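Local coordinates for protein nitrite reductase (Hyphomicrobium denitrificans, PDB 2DV6) that probably reduces nitrite to nitric oxide and water in denitrification, drawing electrons from a cytochrome c through its copper centres, at residues G74-V79 against C114-H119. Numbering follows the deposited sequence.
Sequences GAQHDV and CSIAGH. With CU (copper (II) ion), chain I.
His77, Cys114 and His119 meet at a copper ion lodged between the two loops. Start with the His77 side chain: its CB passes within 4.2 Å of Cys114 SG, and CG swings anti to the carbonyl carbon (chi1 -55°), which brings the ring round to the metal. ND1 binds the copper at 2.1 Å; CE1, next along, brushes ND1 of His119; and NE2, on the far side of the ring, is held by Glu73, a second-shell bond that, with the metal on ND1, fixes the ring's rotation. The two imidazoles meet rim to rim, planes at 60°, with the ion drawing their ND1 atoms together. Cys114 SG reaches the copper at 2.2 Å, its sulfur anti to the backbone N, and takes two N-H groups besides, from Asp78 N across the contact (167° at the hydrogen) and from Ile116 N in its own loop; both would be expected to draw charge off the thiolate. With Met124 as fourth ligand, this is the type 1 copper site of a cupredoxin domain: one histidine from the loop leading to strand 80-81, the other ligands from the loop after strand 108-113 and just beyond it. Farther out, the Asp78 carboxylate grips Ser115 twice: OD1 takes the hydroxyl OG at 2.6 Å, and OD2 offers its syn lone pair to the backbone N at 2.8 Å. Arg87 makes a salt bridge to OD1. An alanine at Asp78 would probably leave Ser115 N and OG without their acceptors and take one carboxylate partner from Arg87, letting the cysteine loop shift. Ile116 lays CG1 against Gln76 O at 3.4 Å, while its CG2 sits over one face of the His119 ring, toward the rim.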
ATOM      1  N   GLY A  74       0.597 -13.857 -12.545  1.00 27.92           N
ATOM      2  CA  GLY A  74      -0.576 -14.711 -12.477  1.00 26.72           C
ATOM      3  C   GLY A  74      -1.084 -15.323 -13.772  1.00 27.06           C
ATOM      4  O   GLY A  74      -2.161 -15.906 -13.795  1.00 26.34           O
ATOM      5  N   ALA A  75      -0.354 -15.130 -14.872  1.00 27.33           N
ATOM      6  CA  ALA A  75      -0.703 -15.784 -16.135  1.00 27.12           C
ATOM      7  C   ALA A  75      -0.014 -17.140 -16.099  1.00 27.06           C
ATOM      8  O   ALA A  75       0.874 -17.361 -15.268  1.00 28.18           O
ATOM      9  CB  ALA A  75      -0.228 -14.968 -17.319  1.00 26.53           C
ATOM     10  N   GLN A  76      -0.422 -18.054 -16.970  1.00 26.23           N
ATOM     11  CA  GLN A  76       0.145 -19.381 -16.962  1.00 25.99           C
ATOM     12  C   GLN A  76       1.509 -19.337 -17.640  1.00 25.71           C
ATOM     13  O   GLN A  76       1.633 -18.664 -18.665  1.00 25.96           O
ATOM     14  CB  GLN A  76      -0.808 -20.299 -17.709  1.00 26.63           C
ATOM     15  CG  GLN A  76      -0.529 -21.735 -17.582  1.00 29.28           C
ATOM     16  CD  GLN A  76      -1.663 -22.562 -18.161  1.00 31.50           C
ATOM     17  OE1 GLN A  76      -2.199 -22.242 -19.236  1.00 31.54           O
ATOM     18  NE2 GLN A  76      -2.054 -23.618 -17.438  1.00 31.48           N
ATOM     19  N   HIS A  77       2.522 -20.015 -17.078  1.00 23.26           N
ATOM     20  CA  HIS A  77       3.878 -19.981 -17.667  1.00 22.73           C
ATOM     21  C   HIS A  77       4.668 -21.272 -17.528  1.00 22.84           C
ATOM     22  O   HIS A  77       4.434 -22.046 -16.623  1.00 23.47           O
ATOM     23  CB  HIS A  77       4.769 -18.879 -17.057  1.00 20.36           C
ATOM     24  CG  HIS A  77       4.189 -17.498 -17.123  1.00 20.18           C
ATOM     25  ND1 HIS A  77       3.956 -16.837 -18.307  1.00 20.39           N
ATOM     26  CD2 HIS A  77       3.795 -16.656 -16.147  1.00 18.84           C
ATOM     27  CE1 HIS A  77       3.457 -15.644 -18.061  1.00 19.32           C
ATOM     28  NE2 HIS A  77       3.347 -15.510 -16.751  1.00 20.10           N
ATOM     29  N   ASP A  78       5.650 -21.456 -18.404  1.00 22.63           N
ATOM     30  CA  ASP A  78       6.756 -22.358 -18.119  1.00 23.19           C
ATOM     31  C   ASP A  78       8.048 -21.750 -18.668  1.00 23.95           C
ATOM     32  O   ASP A  78       8.054 -20.572 -19.074  1.00 24.46           O
ATOM     33  CB  ASP A  78       6.505 -23.808 -18.610  1.00 21.40           C
ATOM     34  CG  ASP A  78       6.319 -23.931 -20.128  1.00 23.40           C
ATOM     35  OD1 ASP A  78       5.910 -25.050 -20.578  1.00 22.46           O
ATOM     36  OD2 ASP A  78       6.605 -22.962 -20.884  1.00 22.41           O
ATOM     37  N   VAL A  79       9.127 -22.541 -18.639  1.00 24.72           N
ATOM     38  CA  VAL A  79      10.359 -22.259 -19.344  1.00 26.27           C
ATOM     39  C   VAL A  79      10.733 -23.552 -20.061  1.00 27.01           C
ATOM     40  O   VAL A  79      10.769 -24.616 -19.444  1.00 27.23           O
ATOM     41  CB  VAL A  79      11.565 -21.999 -18.414  1.00 27.14           C
ATOM     42  CG1 VAL A  79      12.768 -21.516 -19.247  1.00 28.65           C
ATOM     43  CG2 VAL A  79      11.254 -21.017 -17.367  1.00 28.09           C
ATOM     44  N   CYS A 114       8.784 -19.375 -23.141  1.00 24.52           N
ATOM     45  CA  CYS A 114       7.551 -19.869 -22.557  1.00 23.82           C
ATOM     46  C   CYS A 114       6.704 -20.509 -23.652  1.00 24.33           C
ATOM     47  O   CYS A 114       6.550 -19.923 -24.727  1.00 23.93           O
ATOM     48  CB  CYS A 114       6.774 -18.746 -21.859  1.00 21.70           C
ATOM     49  SG  CYS A 114       5.258 -19.362 -21.157  1.00 21.62           S
ATOM     50  N   SER A 115       6.155 -21.695 -23.363  1.00 24.00           N
ATOM     51  CA  SER A 115       5.473 -22.499 -24.377  1.00 24.42           C
ATOM     52  C   SER A 115       3.974 -22.276 -24.338  1.00 24.26           C
ATOM     53  O   SER A 115       3.261 -22.843 -25.137  1.00 24.61           O
ATOM     54  CB  SER A 115       5.743 -23.989 -24.152  1.00 23.09           C
ATOM     55  OG  SER A 115       5.043 -24.433 -22.996  1.00 24.94           O
ATOM     56  N   ILE A 116       3.489 -21.493 -23.380  1.00 24.39           N
ATOM     57  CA  ILE A 116       2.075 -21.117 -23.345  1.00 23.53           C
ATOM     58  C   ILE A 116       1.705 -20.306 -24.608  1.00 23.85           C
ATOM     59  O   ILE A 116       2.486 -19.430 -25.074  1.00 23.97           O
ATOM     60  CB  ILE A 116       1.744 -20.395 -22.006  1.00 24.25           C
ATOM     61  CG1 ILE A 116       2.147 -21.274 -20.804  1.00 23.88           C
ATOM     62  CG2 ILE A 116       0.284 -19.944 -21.937  1.00 24.18           C
ATOM     63  CD1 ILE A 116       1.638 -22.760 -20.875  1.00 23.76           C
ATOM     64  N   ALA A 117       0.541 -20.620 -25.195  1.00 23.42           N
ATOM     65  CA  ALA A 117       0.147 -20.007 -26.466  1.00 23.85           C
ATOM     66  C   ALA A 117       0.275 -18.467 -26.424  1.00 24.10           C
ATOM     67  O   ALA A 117      -0.343 -17.799 -25.567  1.00 24.06           O
ATOM     68  CB  ALA A 117      -1.307 -20.423 -26.864  1.00 23.07           C
ATOM     69  N   GLY A 118       1.082 -17.923 -27.333  1.00 23.55           N
ATOM     70  CA  GLY A 118       1.216 -16.481 -27.487  1.00 23.50           C
ATOM     71  C   GLY A 118       2.364 -15.879 -26.706  1.00 23.73           C
ATOM     72  O   GLY A 118       2.889 -14.833 -27.088  1.00 24.51           O
ATOM     73  N   HIS A 119       2.792 -16.534 -25.631  1.00 23.38           N
ATOM     74  CA  HIS A 119       3.769 -15.925 -24.702  1.00 23.73           C
ATOM     75  C   HIS A 119       5.137 -15.713 -25.288  1.00 24.43           C
ATOM     76  O   HIS A 119       5.756 -14.681 -25.014  1.00 25.02           O
ATOM     77  CB  HIS A 119       3.860 -16.695 -23.376  1.00 21.32           C
ATOM     78  CG  HIS A 119       2.604 -16.616 -22.578  1.00 22.29           C
ATOM     79  ND1 HIS A 119       2.571 -16.786 -21.209  1.00 21.71           N
ATOM     80  CD2 HIS A 119       1.321 -16.402 -22.960  1.00 23.04           C
ATOM     81  CE1 HIS A 119       1.329 -16.657 -20.781  1.00 22.53           C
ATOM     82  NE2 HIS A 119       0.550 -16.427 -21.822  1.00 23.66           N
TER
HETATM   83 CU    CU I 502       4.275 -17.594 -20.275  1.00 25.10          CU